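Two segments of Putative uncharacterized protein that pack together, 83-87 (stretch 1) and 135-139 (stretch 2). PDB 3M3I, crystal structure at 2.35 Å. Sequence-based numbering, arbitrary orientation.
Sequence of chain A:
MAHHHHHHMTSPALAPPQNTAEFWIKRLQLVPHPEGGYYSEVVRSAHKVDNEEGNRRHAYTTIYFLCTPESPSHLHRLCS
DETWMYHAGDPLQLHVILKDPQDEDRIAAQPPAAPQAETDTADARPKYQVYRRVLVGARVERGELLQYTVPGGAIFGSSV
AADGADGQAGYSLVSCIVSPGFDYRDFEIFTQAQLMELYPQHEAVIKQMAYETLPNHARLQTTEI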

ATOM      1  N   THR A  83       6.591  -0.578   2.792  1.00 71.00           N
ATOM      2  CA  THR A  83       6.201  -0.300   1.416  1.00 71.49           C
ATOM      3  C   THR A  83       5.461   1.032   1.356  1.00 70.43           C
ATOM      4  O   THR A  83       4.506   1.240   2.103  1.00 70.26           O
ATOM      5  CB  THR A  83       5.306  -1.446   0.836  1.00 73.55           C
ATOM      6  OG1 THR A  83       6.046  -2.677   0.803  1.00 75.04           O
ATOM      7  CG2 THR A  83       4.846  -1.113  -0.553  1.00 74.35           C
ATOM      8  N   TRP A  84       5.903   1.902   0.448  1.00 68.94           N
ATOM      9  CA  TRP A  84       5.402   3.273   0.291  1.00 67.06           C
ATOM     10  C   TRP A  84       4.586   3.450  -0.994  1.00 66.79           C
ATOM     11  O   TRP A  84       5.126   3.282  -2.062  1.00 66.45           O
ATOM     12  CB  TRP A  84       6.596   4.222   0.216  1.00 64.94           C
ATOM     13  CG  TRP A  84       7.351   4.295   1.475  1.00 65.32           C
ATOM     14  CD1 TRP A  84       8.074   3.299   2.058  1.00 66.58           C
ATOM     15  CD2 TRP A  84       7.472   5.434   2.326  1.00 65.08           C
ATOM     16  NE1 TRP A  84       8.633   3.742   3.228  1.00 67.06           N
ATOM     17  CE2 TRP A  84       8.274   5.050   3.422  1.00 66.31           C
ATOM     18  CE3 TRP A  84       6.970   6.739   2.275  1.00 64.48           C
ATOM     19  CZ2 TRP A  84       8.587   5.917   4.457  1.00 67.14           C
ATOM     20  CZ3 TRP A  84       7.288   7.611   3.299  1.00 65.33           C
ATOM     21  CH2 TRP A  84       8.093   7.194   4.383  1.00 66.74           C
ATOM     22  N   MET A  85       3.314   3.843  -0.881  1.00 67.29           N
ATOM     23  CA  MET A  85       2.398   3.991  -2.024  1.00 67.50           C
ATOM     24  C   MET A  85       1.983   5.448  -2.218  1.00 65.89           C
ATOM     25  O   MET A  85       1.388   6.012  -1.325  1.00 66.04           O
ATOM     26  CB  MET A  85       1.109   3.204  -1.783  1.00 70.02           C
ATOM     27  CG  MET A  85       1.078   1.800  -2.320  1.00 72.60           C
ATOM     28  SD  MET A  85       1.761   0.520  -1.270  1.00 74.95           S
ATOM     29  CE  MET A  85       1.187   0.948   0.372  1.00 75.72           C
ATOM     30  N   TYR A  86       2.241   6.017  -3.395  1.00 65.10           N
ATOM     31  CA  TYR A  86       1.875   7.393  -3.710  1.00 64.22           C
ATOM     32  C   TYR A  86       0.344   7.613  -3.861  1.00 65.09           C
ATOM     33  O   TYR A  86      -0.327   6.869  -4.559  1.00 66.41           O
ATOM     34  CB  TYR A  86       2.582   7.849  -4.996  1.00 64.12           C
ATOM     35  CG  TYR A  86       2.125   9.209  -5.479  1.00 64.07           C
ATOM     36  CD1 TYR A  86       0.979   9.339  -6.272  1.00 65.13           C
ATOM     37  CD2 TYR A  86       2.816  10.373  -5.120  1.00 63.45           C
ATOM     38  CE1 TYR A  86       0.548  10.582  -6.719  1.00 65.49           C
ATOM     39  CE2 TYR A  86       2.387  11.638  -5.564  1.00 64.10           C
ATOM     40  CZ  TYR A  86       1.247  11.729  -6.354  1.00 65.04           C
ATOM     41  OH  TYR A  86       0.792  12.948  -6.782  1.00 66.03           O
ATOM     42  N   HIS A  87      -0.176   8.659  -3.209  1.00 64.74           N
ATOM     43  CA  HIS A  87      -1.601   9.031  -3.281  1.00 65.62           C
ATOM     44  C   HIS A  87      -1.823  10.410  -3.896  1.00 65.28           C
ATOM     45  O   HIS A  87      -2.700  10.567  -4.743  1.00 65.99           O
ATOM     46  CB  HIS A  87      -2.231   9.019  -1.891  1.00 66.61           C
ATOM     47  CG  HIS A  87      -2.426   7.651  -1.319  1.00 68.11           C
ATOM     48  ND1 HIS A  87      -2.871   6.587  -2.069  1.00 69.23           N
ATOM     49  CD2 HIS A  87      -2.287   7.187  -0.056  1.00 69.48           C
ATOM     50  CE1 HIS A  87      -2.976   5.519  -1.300  1.00 71.19           C
ATOM     51  NE2 HIS A  87      -2.628   5.857  -0.074  1.00 71.37           N
ATOM     52  N   LEU A 135      12.403   8.447  -5.894  1.00 63.69           N
ATOM     53  CA  LEU A 135      11.236   9.327  -5.924  1.00 63.54           C
ATOM     54  C   LEU A 135       9.989   8.471  -5.970  1.00 61.72           C
ATOM     55  O   LEU A 135       9.790   7.774  -6.926  1.00 60.65           O
ATOM     56  CB  LEU A 135      11.264  10.231  -7.149  1.00 64.33           C
ATOM     57  CG  LEU A 135      12.327  11.332  -7.169  1.00 66.87           C
ATOM     58  CD1 LEU A 135      12.576  11.815  -8.591  1.00 67.62           C
ATOM     59  CD2 LEU A 135      11.918  12.475  -6.282  1.00 69.13           C
ATOM     60  N   VAL A 136       9.165   8.514  -4.928  1.00 61.84           N
ATOM     61  CA  VAL A 136       7.844   7.874  -4.928  1.00 60.72           C
ATOM     62  C   VAL A 136       6.862   8.886  -5.496  1.00 61.63           C
ATOM     63  O   VAL A 136       6.663   9.952  -4.912  1.00 63.51           O
ATOM     64  CB  VAL A 136       7.422   7.466  -3.488  1.00 61.05           C
ATOM     65  CG1 VAL A 136       5.937   7.016  -3.438  1.00 60.54           C
ATOM     66  CG2 VAL A 136       8.334   6.375  -2.977  1.00 60.97           C
ATOM     67  N   GLY A 137       6.270   8.576  -6.649  1.00 61.05           N
ATOM     68  CA  GLY A 137       5.437   9.566  -7.363  1.00 62.81           C
ATOM     69  C   GLY A 137       4.667   8.966  -8.525  1.00 62.49           C
ATOM     70  O   GLY A 137       4.748   7.756  -8.760  1.00 60.89           O
ATOM     71  N   ALA A 138       3.931   9.813  -9.247  1.00 64.74           N
ATOM     72  CA  ALA A 138       3.020   9.369 -10.313  1.00 65.45           C
ATOM     73  C   ALA A 138       3.472   9.728 -11.737  1.00 66.66           C
ATOM     74  O   ALA A 138       2.798   9.377 -12.707  1.00 67.77           O
ATOM     75  CB  ALA A 138       1.613   9.928 -10.063  1.00 68.13           C
ATOM     76  N   ARG A 139       4.574  10.461 -11.873  1.00 67.01           N
ATOM     77  CA  ARG A 139       5.159  10.672 -13.181  1.00 68.08           C
ATOM     78  C   ARG A 139       6.238   9.635 -13.356  1.00 65.57           C
ATOM     79  O   ARG A 139       7.435   9.901 -13.186  1.00 65.22           O
ATOM     80  CB  ARG A 139       5.723  12.078 -13.331  1.00 70.78           C
ATOM     81  CG  ARG A 139       4.665  13.166 -13.355  1.00 74.69           C
ATOM     82  CD  ARG A 139       5.211  14.405 -12.675  1.00 77.02           C
ATOM     83  NE  ARG A 139       4.420  15.612 -12.905  1.00 82.21           N
ATOM     84  CZ  ARG A 139       4.688  16.785 -12.339  1.00 85.64           C
ATOM     85  NH1 ARG A 139       5.724  16.912 -11.506  1.00 84.20           N
ATOM     86  NH2 ARG A 139       3.921  17.833 -12.593  1.00 91.21           N
TER

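The most distinctive feature of this contact is a tyrosine ring laid against bare backbone: one face of Tyr86 is covered by Gly137 C and Ala138 N, and the nearest approach is Tyr86 CD2 to Gly137 CA at 3.5 Å. Gly137 has no side chain, and the ring packs on its main chain. A CB built at ideal geometry would point away from stretch 1, 4.5 Å from Tyr86 CD2, so the coordinates give no sign that it would collide with the ring. The same residue pair sets the register, with Tyr86 CA and Gly137 CA 5.5 Å apart.

Tyr86 adopts the t rotamer (chi1 173°, chi2 -84°), and its ring lies over Gly137 C and Ala138 N. Its CE1 lies 3.6 Å from Ala138 CB, an apolar contact at the far side of the glycine, while its CB lies 3.8 Å from Val136 CG1. Its side chain touches three consecutive residues, and Tyr86 as a whole has 81 Å² covered, most of the stretch 1 total. Its hydroxyl is satisfied by a hydrogen bond to a residue adjoining one of the stretches.

Val136, also t at chi1 (170°), extends the contact back to Trp84: its CG2 is 4.2 Å from Trp84 CB, and its CG1 is 4.1 Å from Trp84 O. The CA-to-CB bond of Trp84 points toward stretch 2, but the end of the side chain leads away, so the indole contributes little here.

The CA-to-CB directions alternate along the strand. Trp84 and Tyr86 direct CB toward stretch 2, whereas Met85 directs its CB away and has just 2 Å² covered. No hydrogen bond crosses between the stretches; the 242 Å² buried in total, both sides summed, reflects packing of apolar groups and of the ring against backbone.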